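Local coordinates for protein 5-oxoprolinase subunit A (PDB 2DFA) that probably cleaves 5-oxoproline to L-glutamate at the cost of ATP hydrolysis, as part of a complex with two partner subunits, at residues A[106-111]-A[139-144]; A[187-192]-A[230-235]; A[168-173]-A[211-216]; A[24-29]-A[53-58]; A[63-68]-A[112-117]. One frame throughout, in Å; residues are numbered along the deposited sequence.

The five contacts illustrate how a (beta/alpha)-barrel-like fold, probably distorted, is held from its core outward. Contact 1 lies nearest the centre of the chain and touches two others. H106 CG meets A58 CB of contact 4 at 3.6 Å, and H111 N lies 2.7 Å from P63 O of contact 5, a probable hydrogen bond. H111, with D8 and H62, faces one vacant point, consistent with an empty metal site; contacts 1 and 5 adjoin it, H111 belonging to it and G64 lying against it. Contacts 4 and 5 lie on opposite sides of the chain's centre. Contact 2 leans on contact 4 through L27 and I24, whereas contact 3 touches none, its nearest atoms about 6 Å from contact 1.

Contact 1. Residues A[106-111]-A[139-144]; sequences HHVKPH and LPLVVL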
# COMPACT_ATOMS: atom_id res chain seq x y z
N HIS A 106 -23.37 7.62 12.37
CA HIS A 106 -23.67 8.14 13.71
C HIS A 106 -22.73 9.19 14.28
O HIS A 106 -23.17 10.14 14.93
CB HIS A 106 -23.78 6.95 14.66
CG HIS A 106 -24.12 7.32 16.07
ND1 HIS A 106 -23.19 7.34 17.08
CD2 HIS A 106 -25.31 7.66 16.64
CE1 HIS A 106 -23.78 7.66 18.22
NE2 HIS A 106 -25.07 7.86 17.98
N HIS A 107 -21.43 9.03 14.05
CA HIS A 107 -20.46 9.97 14.59
C HIS A 107 -19.11 9.80 13.91
O HIS A 107 -18.96 9.00 13.00
CB HIS A 107 -20.29 9.74 16.09
CG HIS A 107 -19.72 8.39 16.42
ND1 HIS A 107 -20.49 7.24 16.43
CD2 HIS A 107 -18.46 8.00 16.70
CE1 HIS A 107 -19.71 6.20 16.70
NE2 HIS A 107 -18.48 6.64 16.87
N VAL A 108 -18.14 10.58 14.37
CA VAL A 108 -16.77 10.49 13.88
C VAL A 108 -15.87 10.57 15.09
O VAL A 108 -16.11 11.36 16.02
CB VAL A 108 -16.41 11.63 12.90
CG1 VAL A 108 -14.91 11.54 12.54
CG2 VAL A 108 -17.25 11.53 11.63
N LYS A 109 -14.84 9.74 15.10
CA LYS A 109 -13.87 9.71 16.18
C LYS A 109 -12.52 9.29 15.60
O LYS A 109 -12.36 8.16 15.14
CB LYS A 109 -14.28 8.69 17.24
CG LYS A 109 -13.24 8.49 18.34
CD LYS A 109 -13.63 7.30 19.22
CE LYS A 109 -12.58 7.01 20.29
NZ LYS A 109 -12.91 5.74 21.00
N PRO A 110 -11.54 10.19 15.61
CA PRO A 110 -10.19 9.92 15.08
C PRO A 110 -9.55 8.73 15.77
O PRO A 110 -9.83 8.46 16.94
CB PRO A 110 -9.43 11.21 15.37
CG PRO A 110 -10.53 12.26 15.37
CD PRO A 110 -11.64 11.58 16.11
N HIS A 111 -8.67 8.03 15.06
CA HIS A 111 -7.99 6.86 15.61
C HIS A 111 -6.51 7.08 15.93
O HIS A 111 -5.82 7.85 15.26
CB HIS A 111 -8.08 5.68 14.63
CG HIS A 111 -7.07 4.60 14.90
ND1 HIS A 111 -7.23 3.67 15.90
CD2 HIS A 111 -5.87 4.34 14.34
CE1 HIS A 111 -6.17 2.89 15.95
NE2 HIS A 111 -5.32 3.27 15.01
N LEU A 139 -23.10 15.99 11.92
CA LEU A 139 -22.33 14.89 12.51
C LEU A 139 -21.64 15.24 13.82
O LEU A 139 -20.87 16.20 13.89
CB LEU A 139 -21.27 14.41 11.52
CG LEU A 139 -21.62 13.33 10.49
CD1 LEU A 139 -20.45 13.19 9.51
CD2 LEU A 139 -21.88 12.00 11.21
N PRO A 140 -21.90 14.46 14.88
CA PRO A 140 -21.24 14.76 16.15
C PRO A 140 -19.80 14.25 16.12
O PRO A 140 -19.51 13.22 15.50
CB PRO A 140 -22.09 14.02 17.17
CG PRO A 140 -22.57 12.83 16.40
CD PRO A 140 -22.93 13.42 15.06
N LEU A 141 -18.90 14.98 16.76
CA LEU A 141 -17.50 14.58 16.82
C LEU A 141 -17.19 14.20 18.25
O LEU A 141 -17.47 14.96 19.18
CB LEU A 141 -16.61 15.75 16.37
CG LEU A 141 -15.10 15.52 16.25
CD1 LEU A 141 -14.83 14.35 15.31
CD2 LEU A 141 -14.44 16.79 15.75
N VAL A 142 -16.63 13.01 18.43
CA VAL A 142 -16.25 12.52 19.76
C VAL A 142 -14.88 13.11 20.08
O VAL A 142 -13.94 12.99 19.29
CB VAL A 142 -16.18 10.97 19.77
CG1 VAL A 142 -15.68 10.48 21.13
CG2 VAL A 142 -17.55 10.40 19.48
N VAL A 143 -14.77 13.75 21.24
CA VAL A 143 -13.51 14.37 21.63
C VAL A 143 -13.13 14.12 23.07
O VAL A 143 -13.92 13.63 23.87
CB VAL A 143 -13.57 15.91 21.43
CG1 VAL A 143 -14.15 16.25 20.08
CG2 VAL A 143 -14.40 16.54 22.54
N LEU A 144 -11.89 14.47 23.40
CA LEU A 144 -11.38 14.34 24.76
C LEU A 144 -11.64 15.70 25.39
O LEU A 144 -11.18 16.73 24.89
CB LEU A 144 -9.88 14.05 24.77
CG LEU A 144 -9.46 12.64 25.16
CD1 LEU A 144 -7.95 12.56 25.25
CD2 LEU A 144 -10.09 12.27 26.50
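V108 and L141 form a single parallel beta bridge, which lays the irregular segment 106-111, extended from H107 on, beside strand 141-143 in the buried interior of the fold. Two backbone bonds define it. V108 N donates to P140 O at 3.2 Å, bent to 144° at the hydrogen, and V142 N donates to V108 O at 3.0 Å and is nearly straight (177°). The touching parts diverge by 49°.

P140 sets its ring against the H106 carbonyl, CG lying 3.1 Å from H106 O. V108 CG1, anti to the backbone N, reaches L141 CD1 at 3.9 Å, and L141 CD1 also lies 3.3 Å from V108 O. V142, whose CB is directed at the other segment, offers CG2 to H107 CD2 at 3.8 Å, while its CB rests on K109 CB. The H107 ring is fixed from both ends: ND1 is hydrogen-bonded to H106 ND1 at 2.8 Å, either nitrogen being the possible donor, and NE2 bonds to N32. K109 runs extended to a salt bridge with E163, and H106 NE2 reaches the terminal carboxylate of F250.

Backbone bonds from H106 to V59 and from H107 and K109 to A61 tie the segment to strand 58-62. It thus fills the place between that strand and 141-143 in the barrel-like ring, with L141 and P110 against Y149 of helix 148-155.

Contact 2. Residues A[187-192]-A[230-235]; sequences TDPEEA and PEVARA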
# COMPACT_ATOMS: atom_id res chain seq x y z
N THR A 187 -6.63 -2.73 34.60
CA THR A 187 -6.82 -4.02 33.94
C THR A 187 -8.03 -4.79 34.49
O THR A 187 -8.69 -5.55 33.80
CB THR A 187 -5.54 -4.85 34.11
OG1 THR A 187 -5.29 -5.04 35.51
CG2 THR A 187 -4.35 -4.14 33.48
N ASP A 188 -8.28 -4.61 35.81
CA ASP A 188 -9.39 -5.33 36.43
C ASP A 188 -10.74 -4.78 36.00
O ASP A 188 -11.11 -3.64 36.27
CB ASP A 188 -9.24 -5.25 37.95
CG ASP A 188 -10.45 -5.89 38.62
OD1 ASP A 188 -10.84 -6.97 38.17
OD2 ASP A 188 -10.94 -5.34 39.60
N PRO A 189 -11.47 -5.61 35.23
CA PRO A 189 -12.79 -5.25 34.74
C PRO A 189 -13.72 -4.80 35.87
O PRO A 189 -14.59 -3.97 35.70
CB PRO A 189 -13.36 -6.47 34.02
CG PRO A 189 -12.17 -7.34 33.63
CD PRO A 189 -11.11 -6.94 34.75
N GLU A 190 -13.51 -5.41 37.06
CA GLU A 190 -14.32 -5.02 38.21
C GLU A 190 -14.11 -3.55 38.59
O GLU A 190 -15.05 -2.80 38.84
CB GLU A 190 -13.93 -5.92 39.39
CG GLU A 190 -13.86 -7.40 39.00
CD GLU A 190 -15.25 -7.92 38.74
OE1 GLU A 190 -15.93 -7.37 37.88
OE2 GLU A 190 -15.63 -8.92 39.36
N GLU A 191 -12.82 -3.14 38.68
CA GLU A 191 -12.54 -1.74 39.00
C GLU A 191 -12.99 -0.81 37.87
O GLU A 191 -13.51 0.28 38.08
CB GLU A 191 -11.04 -1.57 39.24
CG GLU A 191 -10.70 -0.20 39.84
CD GLU A 191 -9.20 -0.02 39.90
OE1 GLU A 191 -8.53 -0.88 40.45
OE2 GLU A 191 -8.72 1.03 39.46
N ALA A 192 -12.72 -1.25 36.63
CA ALA A 192 -13.14 -0.45 35.48
C ALA A 192 -14.65 -0.23 35.49
O ALA A 192 -15.16 0.85 35.21
CB ALA A 192 -12.73 -1.20 34.21
N PRO A 230 -13.40 -7.99 25.83
CA PRO A 230 -14.76 -8.50 26.01
C PRO A 230 -15.14 -8.60 27.48
O PRO A 230 -16.26 -8.25 27.87
CB PRO A 230 -14.70 -9.86 25.33
CG PRO A 230 -13.74 -9.62 24.21
CD PRO A 230 -12.64 -8.85 24.90
N GLU A 231 -14.21 -9.08 28.31
CA GLU A 231 -14.46 -9.21 29.74
C GLU A 231 -14.72 -7.86 30.38
O GLU A 231 -15.66 -7.70 31.17
CB GLU A 231 -13.26 -9.87 30.43
CG GLU A 231 -13.19 -11.38 30.25
CD GLU A 231 -11.93 -11.98 30.85
OE1 GLU A 231 -11.68 -11.77 32.06
OE2 GLU A 231 -11.19 -12.67 30.11
N VAL A 232 -13.89 -6.88 30.06
CA VAL A 232 -14.04 -5.54 30.61
C VAL A 232 -15.37 -4.95 30.15
O VAL A 232 -16.14 -4.43 30.96
CB VAL A 232 -12.90 -4.60 30.15
CG1 VAL A 232 -13.07 -3.23 30.77
CG2 VAL A 232 -11.56 -5.20 30.52
N ALA A 233 -15.63 -5.03 28.85
CA ALA A 233 -16.87 -4.51 28.29
C ALA A 233 -18.08 -5.17 28.96
O ALA A 233 -19.07 -4.51 29.28
CB ALA A 233 -16.91 -4.75 26.78
N ARG A 234 -17.98 -6.48 29.16
CA ARG A 234 -19.05 -7.23 29.79
C ARG A 234 -19.28 -6.69 31.20
O ARG A 234 -20.39 -6.29 31.56
CB ARG A 234 -18.67 -8.71 29.87
CG ARG A 234 -19.82 -9.64 30.23
CD ARG A 234 -19.31 -11.06 30.43
NE ARG A 234 -18.40 -11.48 29.36
CZ ARG A 234 -18.77 -11.64 28.09
NH1 ARG A 234 -20.03 -11.44 27.73
NH2 ARG A 234 -17.87 -12.01 27.19
N ALA A 235 -18.21 -6.68 31.99
CA ALA A 235 -18.27 -6.19 33.36
C ALA A 235 -18.86 -4.79 33.44
O ALA A 235 -19.71 -4.52 34.28
CB ALA A 235 -16.87 -6.21 33.98
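P189, in the first turn of helix 189-201, comes up against the flank of helix 229-241 so closely that its CA is just 4.3 Å from V232 CA. The side chains between the helices are compact: a proline, a valine and two alanines.

The proline ring carries the contact. Its CB sits 3.5 Å from A235 CB and 3.6 Å from V232 CA, while CG meets V232 CG2 at 3.8 Å, the two side chains crossing at about a right angle. V232 divides its branches between two partners: CG1, anti to the backbone N (chi1 -178°), touches A192 CB at 4.0 Å, and CG2 takes the proline ring. At the margin, the bent chain of E190 brings OE1 near A235 CB.

The presenting turn is itself fixed by D188, the N-cap of helix 189-201. Its OD2 accepts from E191 N at 3.0 Å, the donor standing well above the carboxylate plane, and OD1 takes a weaker bond from E190 N. The helix end would be expected to favour the negative charge of this carboxylate.

Beyond the interface, P189 also touches N228, and V232 leans on E167 in the loop after strand 160-164. On another part of helix 229-241, P230 and A233 rest on I24 of helix 21-24; A233 also meets L27 in the loop leading to strand 30-34.

Contact 3. Residues A[168-173]-A[211-216]; sequences RAYLRS and GEVAVR
Y170 and V215 make the principal apolar touch, Y170 CE2 lying 3.7 Å from V215 CG1, with the ring and the valine branch meeting at a slant. Next to it, Y170 CB stands 4.0 Å from V213 CG1 in the one of two valine conformers described here. In this conformer V213 also lies against the backbone of the loop, CG1 approaching L171 O and CG2 standing 4.0 Å from R172 O; with a second conformer present, these touches are tentative. At the outer end R172 takes over. Its side chain bends at chi3 (63°), and the guanidinium brings its edge to the backbone, NH1 lying 3.8 Å from G211 CA with E212 N also near its plane. G211 has a phi of 65° and no side chain to stand between its backbone and the arginine.

Segment 211-216 contains strand 212-214, the second arm of a beta hairpin whose first arm is strand 204-206. The loop 168-173 thus packs along one side of a hairpin, and V205 of the partner strand adds its side chain to Y170, V213 and V215.

The turn of the hairpin also binds the loop through polar atoms: Y170 bonds to L208 through the backbone, R172 N donates to D209 OD1, and R172 NH1 donates to G210 O. The ring of Y170 is fixed at its far end by a bond between OH and F165 N, with R195 and M199 of helix 189-201 packed on it, and E212 makes a salt bridge with R198 of that same helix.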
# COMPACT_ATOMS: atom_id res chain seq x y z
N ARG A 168 -8.63 3.85 31.87
CA ARG A 168 -7.43 4.65 31.99
C ARG A 168 -7.44 5.50 33.25
O ARG A 168 -8.49 6.01 33.65
CB ARG A 168 -7.28 5.57 30.77
CG ARG A 168 -7.05 4.82 29.47
CD ARG A 168 -5.71 4.10 29.49
NE ARG A 168 -4.59 5.03 29.61
CZ ARG A 168 -4.25 5.91 28.67
NH1 ARG A 168 -4.94 5.98 27.54
NH2 ARG A 168 -3.23 6.73 28.86
N ALA A 169 -6.28 5.64 33.89
CA ALA A 169 -6.18 6.44 35.10
C ALA A 169 -6.16 7.91 34.73
O ALA A 169 -5.67 8.29 33.66
CB ALA A 169 -4.91 6.08 35.87
N TYR A 170 -6.70 8.74 35.62
CA TYR A 170 -6.75 10.18 35.42
C TYR A 170 -5.84 10.89 36.43
O TYR A 170 -5.55 10.35 37.49
CB TYR A 170 -8.17 10.70 35.60
CG TYR A 170 -9.09 10.44 34.42
CD1 TYR A 170 -9.48 9.15 34.08
CD2 TYR A 170 -9.57 11.50 33.66
CE1 TYR A 170 -10.33 8.92 33.00
CE2 TYR A 170 -10.42 11.28 32.58
CZ TYR A 170 -10.80 9.99 32.26
OH TYR A 170 -11.64 9.78 31.19
N LEU A 171 -5.41 12.09 36.08
CA LEU A 171 -4.57 12.89 36.97
C LEU A 171 -5.43 14.04 37.47
O LEU A 171 -6.46 14.36 36.87
CB LEU A 171 -3.36 13.43 36.21
CG LEU A 171 -2.44 12.40 35.54
CD1 LEU A 171 -1.30 13.13 34.84
CD2 LEU A 171 -1.88 11.43 36.58
N ARG A 172 -5.02 14.67 38.57
CA ARG A 172 -5.78 15.79 39.12
C ARG A 172 -6.04 16.87 38.08
O ARG A 172 -7.05 17.57 38.14
CB ARG A 172 -5.06 16.39 40.33
CG ARG A 172 -5.04 15.49 41.55
CD ARG A 172 -4.47 16.21 42.75
NE ARG A 172 -5.29 17.36 43.15
CZ ARG A 172 -6.52 17.26 43.65
NH1 ARG A 172 -7.08 16.07 43.82
NH2 ARG A 172 -7.19 18.35 43.99
N SER A 173 -5.13 17.00 37.12
CA SER A 173 -5.26 17.99 36.06
C SER A 173 -6.53 17.77 35.25
O SER A 173 -7.02 18.69 34.59
CB SER A 173 -4.05 17.94 35.13
OG SER A 173 -3.97 16.68 34.49
N GLY A 211 -6.86 12.29 45.43
CA GLY A 211 -8.23 12.77 45.33
C GLY A 211 -8.99 12.30 44.10
O GLY A 211 -8.83 11.15 43.66
N GLU A 212 -9.82 13.17 43.55
CA GLU A 212 -10.61 12.84 42.37
C GLU A 212 -10.79 14.06 41.47
O GLU A 212 -10.50 15.18 41.87
CB GLU A 212 -11.98 12.30 42.77
CG GLU A 212 -12.74 13.17 43.75
CD GLU A 212 -14.07 12.56 44.16
OE1 GLU A 212 -14.13 11.31 44.28
OE2 GLU A 212 -15.05 13.31 44.37
N VAL A 213 -11.27 13.82 40.25
CA VAL A 213 -11.49 14.89 39.29
C VAL A 213 -12.85 14.74 38.62
O VAL A 213 -13.41 13.64 38.54
CB VAL A 213 -10.37 14.89 38.21
CG1 VAL A 213 -10.30 13.55 37.52
CG2 VAL A 213 -10.62 16.00 37.20
N ALA A 214 -13.39 15.86 38.14
CA ALA A 214 -14.68 15.86 37.47
C ALA A 214 -14.55 15.36 36.03
O ALA A 214 -13.56 15.63 35.36
CB ALA A 214 -15.27 17.26 37.48
N VAL A 215 -15.55 14.62 35.58
CA VAL A 215 -15.57 14.09 34.23
C VAL A 215 -17.00 13.88 33.78
O VAL A 215 -17.80 13.26 34.49
CB VAL A 215 -14.81 12.74 34.12
CG1 VAL A 215 -13.32 12.96 34.25
CG2 VAL A 215 -15.30 11.78 35.20
N ARG A 216 -17.33 14.40 32.61
CA ARG A 216 -18.67 14.25 32.07
C ARG A 216 -18.54 13.25 30.93
O ARG A 216 -17.90 13.52 29.92
CB ARG A 216 -19.21 15.59 31.56
CG ARG A 216 -20.73 15.70 31.61
CD ARG A 216 -21.38 15.48 30.26
NE ARG A 216 -21.15 16.61 29.37
CZ ARG A 216 -21.55 17.86 29.62
NH1 ARG A 216 -22.21 18.14 30.74
NH2 ARG A 216 -21.29 18.83 28.75

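Contact 4. Residues A[24-29]-A[53-58]; sequences IFPLVS and KAHGVA
F25 and V57 begin the contact between the turn leading into strand 30-34 and the Schellman motif that ends helix 42-54. These elements belong to a beta-alpha-beta unit: strand 30-34, helix 42-54 and strand 58-62, the two strands being parallel neighbours. G56, at positive phi, is the C-prime residue of the motif.

I24 O accepts from both L27 N and V28 N, keeping the turn compact. F25 O lies 3.2 Å from V57 CG2, and F25 CB stands 4.2 Å above one face of the H55 ring, shifted toward the rim. V57 CG1 is anti to the backbone N (chi1 176°), which puts it toward S29 O and leaves CG2 for F25 O. P26 follows with CB 3.7 Å from H55 CD2; the imidazole is itself held through ND1 by L51 O. V28 then offers CG2 to V57 CG1 at 4.2 Å. With S29 the backbones join: A58 N donates to S29 O at 3.0 Å, tilted 30° from the carbonyl plane, while S29 OG turns to D4 and L5. A water also donates to S29 O, at 2.6 Å, and gives its other hydrogen to G56 O.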
# COMPACT_ATOMS: atom_id res chain seq x y z
N ILE A 24 -17.57 -8.14 21.17
CA ILE A 24 -17.78 -6.77 21.62
C ILE A 24 -19.09 -6.11 21.19
O ILE A 24 -19.72 -5.42 21.99
CB ILE A 24 -16.61 -5.86 21.17
CG1 ILE A 24 -15.32 -6.26 21.91
CG2 ILE A 24 -16.94 -4.40 21.44
CD1 ILE A 24 -15.32 -5.90 23.38
N PHE A 25 -19.51 -6.33 19.95
CA PHE A 25 -20.74 -5.71 19.45
C PHE A 25 -21.99 -5.91 20.30
O PHE A 25 -22.80 -4.99 20.44
CB PHE A 25 -21.01 -6.16 18.02
CG PHE A 25 -20.25 -5.39 16.98
CD1 PHE A 25 -18.88 -5.20 17.11
CD2 PHE A 25 -20.89 -4.86 15.87
CE1 PHE A 25 -18.16 -4.49 16.14
CE2 PHE A 25 -20.18 -4.15 14.90
CZ PHE A 25 -18.82 -3.97 15.04
N PRO A 26 -22.19 -7.11 20.86
CA PRO A 26 -23.39 -7.31 21.67
C PRO A 26 -23.34 -6.58 23.02
O PRO A 26 -24.33 -6.56 23.76
CB PRO A 26 -23.45 -8.82 21.83
CG PRO A 26 -22.01 -9.21 21.86
CD PRO A 26 -21.42 -8.36 20.74
N LEU A 27 -22.20 -5.96 23.32
CA LEU A 27 -22.02 -5.26 24.59
C LEU A 27 -22.03 -3.73 24.49
O LEU A 27 -22.35 -3.04 25.46
CB LEU A 27 -20.71 -5.69 25.23
CG LEU A 27 -20.46 -7.19 25.38
CD1 LEU A 27 -19.04 -7.42 25.87
CD2 LEU A 27 -21.47 -7.80 26.35
N VAL A 28 -21.69 -3.19 23.32
CA VAL A 28 -21.63 -1.74 23.16
C VAL A 28 -22.83 -1.15 22.44
O VAL A 28 -23.58 -1.87 21.79
CB VAL A 28 -20.34 -1.33 22.40
CG1 VAL A 28 -19.12 -1.86 23.13
CG2 VAL A 28 -20.38 -1.88 20.98
N SER A 29 -23.01 0.16 22.56
CA SER A 29 -24.11 0.83 21.88
C SER A 29 -23.63 1.54 20.62
O SER A 29 -24.42 1.82 19.73
CB SER A 29 -24.83 1.82 22.82
OG SER A 29 -23.94 2.77 23.36
N LYS A 53 -25.26 -3.76 12.37
CA LYS A 53 -26.68 -3.69 12.02
C LYS A 53 -27.44 -4.84 12.68
O LYS A 53 -28.53 -4.64 13.22
CB LYS A 53 -26.85 -3.77 10.51
CG LYS A 53 -28.29 -3.69 10.03
CD LYS A 53 -28.34 -3.75 8.51
CE LYS A 53 -29.75 -3.58 7.98
NZ LYS A 53 -29.74 -3.59 6.49
N ALA A 54 -26.86 -6.03 12.62
CA ALA A 54 -27.48 -7.21 13.21
C ALA A 54 -27.64 -7.04 14.71
O ALA A 54 -28.60 -7.54 15.30
CB ALA A 54 -26.64 -8.45 12.90
N HIS A 55 -26.72 -6.31 15.34
CA HIS A 55 -26.78 -6.10 16.78
C HIS A 55 -27.34 -4.74 17.19
O HIS A 55 -27.31 -4.39 18.37
CB HIS A 55 -25.40 -6.29 17.41
CG HIS A 55 -24.95 -7.71 17.45
ND1 HIS A 55 -24.42 -8.36 16.36
CD2 HIS A 55 -25.00 -8.63 18.45
CE1 HIS A 55 -24.15 -9.61 16.67
NE2 HIS A 55 -24.50 -9.81 17.93
N GLY A 56 -27.86 -3.98 16.23
CA GLY A 56 -28.42 -2.68 16.55
C GLY A 56 -27.42 -1.71 17.17
O GLY A 56 -27.78 -0.91 18.04
N VAL A 57 -26.17 -1.78 16.71
CA VAL A 57 -25.10 -0.91 17.21
C VAL A 57 -24.94 0.28 16.25
O VAL A 57 -24.95 0.11 15.03
CB VAL A 57 -23.76 -1.68 17.27
CG1 VAL A 57 -22.63 -0.75 17.68
CG2 VAL A 57 -23.88 -2.84 18.26
N ALA A 58 -24.80 1.48 16.81
CA ALA A 58 -24.64 2.69 16.01
C ALA A 58 -23.21 2.71 15.46
O ALA A 58 -22.27 2.43 16.18
CB ALA A 58 -24.88 3.93 16.85
O HOH W 1 -27.04 1.46 19.67

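Contact 5. Residues A[63-68]-A[112-117]; sequences PGFPDL and GALYLK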
# COMPACT_ATOMS: atom_id res chain seq x y z
N PRO A 63 -11.47 7.41 11.47
CA PRO A 63 -10.38 7.76 10.55
C PRO A 63 -9.00 7.82 11.19
O PRO A 63 -8.85 8.21 12.35
CB PRO A 63 -10.83 9.10 9.97
CG PRO A 63 -11.57 9.72 11.14
CD PRO A 63 -12.40 8.55 11.64
N GLY A 64 -7.98 7.43 10.43
CA GLY A 64 -6.63 7.45 10.95
C GLY A 64 -5.59 7.88 9.93
O GLY A 64 -5.92 8.20 8.78
N PHE A 65 -4.33 7.90 10.35
CA PHE A 65 -3.22 8.25 9.47
C PHE A 65 -3.04 7.16 8.41
O PHE A 65 -3.42 6.00 8.62
CB PHE A 65 -1.91 8.35 10.26
CG PHE A 65 -1.72 9.64 11.00
CD1 PHE A 65 -1.96 10.87 10.38
CD2 PHE A 65 -1.22 9.65 12.30
CE1 PHE A 65 -1.71 12.07 11.04
CE2 PHE A 65 -0.96 10.84 12.97
CZ PHE A 65 -1.20 12.05 12.34
N PRO A 66 -2.46 7.51 7.26
CA PRO A 66 -2.23 6.52 6.21
C PRO A 66 -0.96 5.74 6.57
O PRO A 66 0.12 6.00 6.02
CB PRO A 66 -2.06 7.38 4.96
CG PRO A 66 -1.37 8.60 5.51
CD PRO A 66 -2.15 8.87 6.77
N ASP A 67 -1.10 4.80 7.50
CA ASP A 67 0.03 3.99 7.98
C ASP A 67 -0.50 2.62 8.40
O ASP A 67 -0.68 2.35 9.59
CB ASP A 67 0.70 4.71 9.15
CG ASP A 67 1.91 3.96 9.71
OD1 ASP A 67 2.45 3.06 9.03
OD2 ASP A 67 2.32 4.28 10.85
N LEU A 68 -0.75 1.76 7.42
CA LEU A 68 -1.28 0.43 7.69
C LEU A 68 -0.35 -0.43 8.53
O LEU A 68 -0.76 -0.98 9.56
CB LEU A 68 -1.58 -0.29 6.37
CG LEU A 68 -2.22 -1.68 6.49
CD1 LEU A 68 -3.54 -1.58 7.26
CD2 LEU A 68 -2.45 -2.25 5.10
N GLY A 112 -6.04 6.36 16.95
CA GLY A 112 -4.65 6.40 17.35
C GLY A 112 -3.87 7.70 17.35
O GLY A 112 -4.28 8.68 17.97
N ALA A 113 -2.74 7.71 16.64
CA ALA A 113 -1.88 8.88 16.58
C ALA A 113 -2.56 10.13 16.04
O ALA A 113 -2.19 11.24 16.42
CB ALA A 113 -0.63 8.57 15.77
N LEU A 114 -3.55 9.96 15.16
CA LEU A 114 -4.26 11.12 14.62
C LEU A 114 -5.04 11.76 15.77
O LEU A 114 -5.08 12.99 15.90
CB LEU A 114 -5.23 10.70 13.51
CG LEU A 114 -6.09 11.81 12.86
CD1 LEU A 114 -5.21 12.95 12.35
CD2 LEU A 114 -6.92 11.22 11.73
N TYR A 115 -5.66 10.92 16.58
CA TYR A 115 -6.44 11.37 17.73
C TYR A 115 -5.51 12.17 18.65
O TYR A 115 -5.81 13.30 19.04
CB TYR A 115 -7.01 10.15 18.48
CG TYR A 115 -8.01 10.47 19.57
CD1 TYR A 115 -9.28 10.96 19.26
CD2 TYR A 115 -7.69 10.25 20.91
CE1 TYR A 115 -10.21 11.22 20.27
CE2 TYR A 115 -8.62 10.51 21.92
CZ TYR A 115 -9.88 11.00 21.59
OH TYR A 115 -10.80 11.25 22.59
N LEU A 116 -4.37 11.57 18.99
CA LEU A 116 -3.39 12.23 19.86
C LEU A 116 -2.85 13.53 19.26
O LEU A 116 -2.69 14.51 19.97
CB LEU A 116 -2.24 11.27 20.17
CG LEU A 116 -2.61 10.00 20.95
CD1 LEU A 116 -1.37 9.16 21.21
CD2 LEU A 116 -3.27 10.39 22.27
N LYS A 117 -2.58 13.53 17.96
CA LYS A 117 -2.06 14.74 17.31
C LYS A 117 -3.12 15.83 17.41
O LYS A 117 -2.80 17.00 17.65
CB LYS A 117 -1.73 14.46 15.84
CG LYS A 117 -1.00 15.60 15.13
CD LYS A 117 -0.74 15.25 13.67
CE LYS A 117 0.04 16.34 12.94
NZ LYS A 117 1.38 16.57 13.52
O HOH W 2 -4.11 7.24 13.17
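F65 and L114 carry most of this contact, a CH-pi packing of a loop against a helix. Here the loop after strand 58-62 of the barrel-like fold packs on the start of helix 112-120, its aromatic ring lying between them.

L114 stands over one face of the F65 ring. Its CB is 4.2 Å from the ring centroid and 5° off the normal, and its CA lies above the same face, nearer the rim. From CA the side chain swings CG anti to the backbone N (chi1 178°). Its two methyls then part: CD1 reaches F65 CE1 at 3.8 Å, whereas CD2 descends to P63 O at 3.6 Å and to G64 CA. The ring also abuts A113, whose CB is 3.6 Å from F65 CE2.

K117 approaches in another way, its CD lying in the ring plane 3.5 Å from F65 CZ, the two side chains crossing at about a right angle. The lysine chain is extended as far as CE and bends at chi4 (62°) to place NZ, which forms a salt bridge with E75.

Further along the loop, P66 packs on R74 of a third subunit and L68 on F16 of a second. L114 also packs on T124 and I128 of helix 122-135. Between the two backbones a water accepts from F65 N at 2.9 Å and, weakly, from L114 N at 3.4 Å.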